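Putative Xylose isomerase (Rhodospirillum rubrum, PDB 3QXB) binds iron and manganese ions inside a TIM barrel and is probably a sugar isomerase of the xylose isomerase-like family. Local coordinates at residues Val24-Trp33 with Arg294-Met302. Numbering follows the deposited sequence.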
loop_
_atom_site.group_PDB
_atom_site.type_symbol
_atom_site.label_atom_id
_atom_site.label_comp_id
_atom_site.label_asym_id
_atom_site.label_seq_id
_atom_site.Cartn_x
_atom_site.Cartn_y
_atom_site.Cartn_z
ATOM N N VAL A 24 6.767 -19.119 0.571
ATOM C CA VAL A 24 6.909 -17.702 0.240
ATOM C C VAL A 24 5.585 -16.978 0.016
ATOM O O VAL A 24 4.698 -17.478 -0.644
ATOM C CB VAL A 24 7.895 -17.528 -0.964
ATOM C CG1 VAL A 24 7.363 -18.214 -2.254
ATOM C CG2 VAL A 24 8.217 -16.055 -1.177
ATOM N N ASN A 25 5.455 -15.781 0.584
ATOM C CA ASN A 25 4.378 -14.886 0.245
ATOM C C ASN A 25 4.849 -14.088 -0.980
ATOM O O ASN A 25 5.961 -13.571 -1.037
ATOM C CB ASN A 25 4.025 -13.991 1.444
ATOM C CG ASN A 25 2.990 -12.955 1.117
ATOM O OD1 ASN A 25 3.203 -12.139 0.255
ATOM N ND2 ASN A 25 1.832 -13.000 1.795
ATOM N N LEU A 26 3.967 -13.990 -1.958
ATOM C CA LEU A 26 4.280 -13.377 -3.252
ATOM C C LEU A 26 4.432 -11.867 -3.219
ATOM O O LEU A 26 4.689 -11.251 -4.276
ATOM C CB LEU A 26 3.232 -13.812 -4.285
ATOM C CG LEU A 26 3.241 -15.322 -4.553
ATOM C CD1 LEU A 26 2.199 -15.696 -5.578
ATOM C CD2 LEU A 26 4.608 -15.795 -4.999
ATOM N N CYS A 27 4.334 -11.251 -2.037
ATOM C CA CYS A 27 4.569 -9.784 -1.901
ATOM C C CYS A 27 5.878 -9.304 -2.548
ATOM O O CYS A 27 5.959 -8.183 -3.044
ATOM C CB CYS A 27 4.564 -9.352 -0.436
ATOM S SG CYS A 27 5.787 -10.201 0.545
ATOM N N PHE A 28 6.905 -10.148 -2.562
ATOM C CA PHE A 28 8.196 -9.746 -3.118
ATOM C C PHE A 28 8.117 -9.505 -4.618
ATOM O O PHE A 28 8.992 -8.826 -5.162
ATOM C CB PHE A 28 9.254 -10.843 -2.857
ATOM C CG PHE A 28 9.154 -12.000 -3.820
ATOM C CD1 PHE A 28 8.323 -13.086 -3.547
ATOM C CD2 PHE A 28 9.858 -11.997 -5.008
ATOM C CE1 PHE A 28 8.223 -14.137 -4.450
ATOM C CE2 PHE A 28 9.758 -13.046 -5.913
ATOM C CZ PHE A 28 8.924 -14.102 -5.642
ATOM N N ALA A 29 7.081 -10.047 -5.285
ATOM C CA ALA A 29 6.903 -10.006 -6.747
ATOM C C ALA A 29 5.956 -8.936 -7.242
ATOM O O ALA A 29 5.791 -8.748 -8.460
ATOM C CB ALA A 29 6.423 -11.374 -7.272
ATOM N N VAL A 30 5.322 -8.246 -6.307
ATOM C CA VAL A 30 4.295 -7.223 -6.638
ATOM C C VAL A 30 4.829 -6.219 -7.652
ATOM O O VAL A 30 5.986 -5.787 -7.535
ATOM C CB VAL A 30 3.790 -6.533 -5.362
ATOM C CG1 VAL A 30 3.015 -5.226 -5.688
ATOM C CG2 VAL A 30 2.984 -7.536 -4.522
ATOM N N LYS A 31 4.005 -5.975 -8.681
ATOM C CA LYS A 31 4.283 -5.096 -9.821
ATOM C C LYS A 31 5.331 -5.605 -10.811
ATOM O O LYS A 31 5.470 -5.023 -11.901
ATOM C CB LYS A 31 4.698 -3.677 -9.396
ATOM C CG LYS A 31 3.790 -2.977 -8.381
ATOM C CD LYS A 31 4.068 -1.478 -8.268
ATOM C CE LYS A 31 3.436 -0.741 -9.430
ATOM N NZ LYS A 31 3.366 0.765 -9.228
ATOM N N ARG A 32 6.072 -6.655 -10.463
ATOM C CA ARG A 32 7.239 -7.063 -11.271
ATOM C C ARG A 32 6.990 -8.335 -12.119
ATOM O O ARG A 32 6.706 -8.225 -13.330
ATOM C CB ARG A 32 8.488 -7.217 -10.388
ATOM C CG ARG A 32 8.802 -5.997 -9.458
ATOM C CD ARG A 32 9.875 -6.350 -8.476
ATOM N NE ARG A 32 10.034 -5.357 -7.403
ATOM C CZ ARG A 32 10.920 -4.369 -7.404
ATOM N NH1 ARG A 32 11.774 -4.216 -8.414
ATOM N NH2 ARG A 32 10.988 -3.545 -6.366
ATOM N N TRP A 33 7.123 -9.522 -11.530
ATOM C CA TRP A 33 7.054 -10.780 -12.310
ATOM C C TRP A 33 5.593 -11.216 -12.312
ATOM O O TRP A 33 5.167 -12.023 -11.491
ATOM C CB TRP A 33 8.005 -11.876 -11.779
ATOM C CG TRP A 33 9.416 -11.418 -11.749
ATOM C CD1 TRP A 33 10.284 -11.411 -12.782
ATOM C CD2 TRP A 33 10.113 -10.872 -10.631
ATOM N NE1 TRP A 33 11.481 -10.888 -12.398
ATOM C CE2 TRP A 33 11.414 -10.542 -11.080
ATOM C CE3 TRP A 33 9.769 -10.613 -9.296
ATOM C CZ2 TRP A 33 12.376 -9.961 -10.251
ATOM C CZ3 TRP A 33 10.753 -10.051 -8.447
ATOM C CH2 TRP A 33 12.033 -9.728 -8.940
ATOM N N ARG A 294 15.715 -2.272 -8.133
ATOM C CA ARG A 294 15.713 -2.854 -9.473
ATOM C C ARG A 294 15.314 -4.332 -9.425
ATOM O O ARG A 294 15.685 -5.013 -8.514
ATOM C CB ARG A 294 17.096 -2.701 -10.084
ATOM C CG ARG A 294 17.409 -1.248 -10.365
ATOM C CD ARG A 294 18.854 -1.019 -10.509
ATOM N NE ARG A 294 19.420 -1.752 -11.621
ATOM C CZ ARG A 294 20.375 -2.688 -11.522
ATOM N NH1 ARG A 294 20.897 -3.054 -10.350
ATOM N NH2 ARG A 294 20.837 -3.257 -12.630
ATOM N N ASP A 295 14.551 -4.768 -10.435
ATOM C CA ASP A 295 14.061 -6.151 -10.549
ATOM C C ASP A 295 15.165 -7.167 -10.293
ATOM O O ASP A 295 15.022 -8.030 -9.462
ATOM C CB ASP A 295 13.445 -6.382 -11.946
ATOM C CG ASP A 295 12.099 -5.603 -12.146
ATOM O OD1 ASP A 295 11.564 -5.014 -11.183
ATOM O OD2 ASP A 295 11.591 -5.581 -13.271
ATOM N N GLU A 296 16.281 -7.026 -11.001
ATOM C CA GLU A 296 17.366 -8.004 -10.904
ATOM C C GLU A 296 17.985 -8.032 -9.521
ATOM O O GLU A 296 18.426 -9.100 -9.085
ATOM C CB GLU A 296 18.441 -7.792 -11.999
ATOM C CG GLU A 296 19.196 -6.444 -11.940
ATOM C CD GLU A 296 20.337 -6.337 -12.996
ATOM O OE1 GLU A 296 20.347 -7.086 -14.009
ATOM O OE2 GLU A 296 21.256 -5.517 -12.795
ATOM N N ASP A 297 17.998 -6.897 -8.821
ATOM C CA ASP A 297 18.562 -6.841 -7.457
ATOM C C ASP A 297 17.655 -7.523 -6.419
ATOM O O ASP A 297 18.146 -8.196 -5.522
ATOM C CB ASP A 297 18.871 -5.400 -7.017
ATOM C CG ASP A 297 20.007 -4.764 -7.832
ATOM O OD1 ASP A 297 20.924 -5.473 -8.339
ATOM O OD2 ASP A 297 19.973 -3.538 -7.971
ATOM N N VAL A 298 16.338 -7.358 -6.578
ATOM C CA VAL A 298 15.334 -7.988 -5.741
ATOM C C VAL A 298 15.442 -9.500 -5.914
ATOM O O VAL A 298 15.587 -10.241 -4.961
ATOM C CB VAL A 298 13.899 -7.468 -6.128
ATOM C CG1 VAL A 298 12.810 -8.344 -5.492
ATOM C CG2 VAL A 298 13.723 -5.966 -5.746
ATOM N N LEU A 299 15.439 -9.948 -7.161
ATOM C CA LEU A 299 15.534 -11.383 -7.468
ATOM C C LEU A 299 16.801 -11.987 -6.873
ATOM O O LEU A 299 16.726 -13.017 -6.194
ATOM C CB LEU A 299 15.487 -11.642 -8.980
ATOM C CG LEU A 299 15.455 -13.143 -9.357
ATOM C CD1 LEU A 299 14.323 -13.833 -8.635
ATOM C CD2 LEU A 299 15.341 -13.329 -10.882
ATOM N N ALA A 300 17.950 -11.341 -7.099
ATOM C CA ALA A 300 19.208 -11.861 -6.548
ATOM C C ALA A 300 19.158 -11.975 -5.040
ATOM O O ALA A 300 19.646 -12.928 -4.470
ATOM C CB ALA A 300 20.449 -10.997 -6.987
ATOM N N ASP A 301 18.596 -10.972 -4.395
ATOM C CA ASP A 301 18.543 -10.951 -2.932
ATOM C C ASP A 301 17.610 -11.996 -2.361
ATOM O O ASP A 301 17.955 -12.665 -1.352
ATOM C CB ASP A 301 18.112 -9.572 -2.456
ATOM C CG ASP A 301 18.197 -9.441 -0.975
ATOM O OD1 ASP A 301 19.321 -9.252 -0.481
ATOM O OD2 ASP A 301 17.159 -9.565 -0.313
HETATM N N MSE A 302 16.440 -12.159 -2.998
HETATM C CA MSE A 302 15.482 -13.194 -2.620
HETATM C C MSE A 302 16.062 -14.600 -2.692
HETATM O O MSE A 302 15.829 -15.397 -1.804
HETATM C CB MSE A 302 14.237 -13.165 -3.501
HETATM C CG MSE A 302 13.173 -12.215 -3.036
HETATM SE SE MSE A 302 12.413 -12.494 -1.321
HETATM C CE MSE A 302 11.788 -14.310 -1.500
#
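Arg32 and Asp295 form the polar link between the loop leaving the first strand of this TIM barrel and the start of helix 295-310, which follows the eighth strand; the contact thus joins the two ends of the barrel's strand order. Arg32 NH1 donates to Asp295 OD1 at 2.9 Å, a salt bridge with an N-H...O angle of 145° that uses the anti lone pair of the oxygen, with guanidinium and carboxylate planes 75° apart. The same NH1 also bonds Ala293 O, just ahead of the helix. Val298 CG2 sits over the guanidinium face, 3.6 Å from Arg32 CZ, adding apolar cover to the charged grip. A methionine in place of Arg32 is likely to leave the Asp295 carboxylate and Ala293 O without this donor, weakening the tie to the helix start.

Among aromatic contacts, Trp33 turns its ring edge to the first helical turn: CZ2 lies 3.4 Å from Asp295 O, and CH2 meets Val298 CG1 at 3.8 Å. Leu299 CB packs against Trp33 CZ2. Leu42 of helix 36-46 touches both Trp33 and Leu299. Further along, selenomethionine Met302 makes an oblique Met-aromatic contact, SE 4.8 Å from the Phe28 ring centroid. Its chain bends at chi2 and chi3, carrying CE over one Phe28 face, opposite Ala29 CB, until CE reaches Val24 CG2 at 4.0 Å.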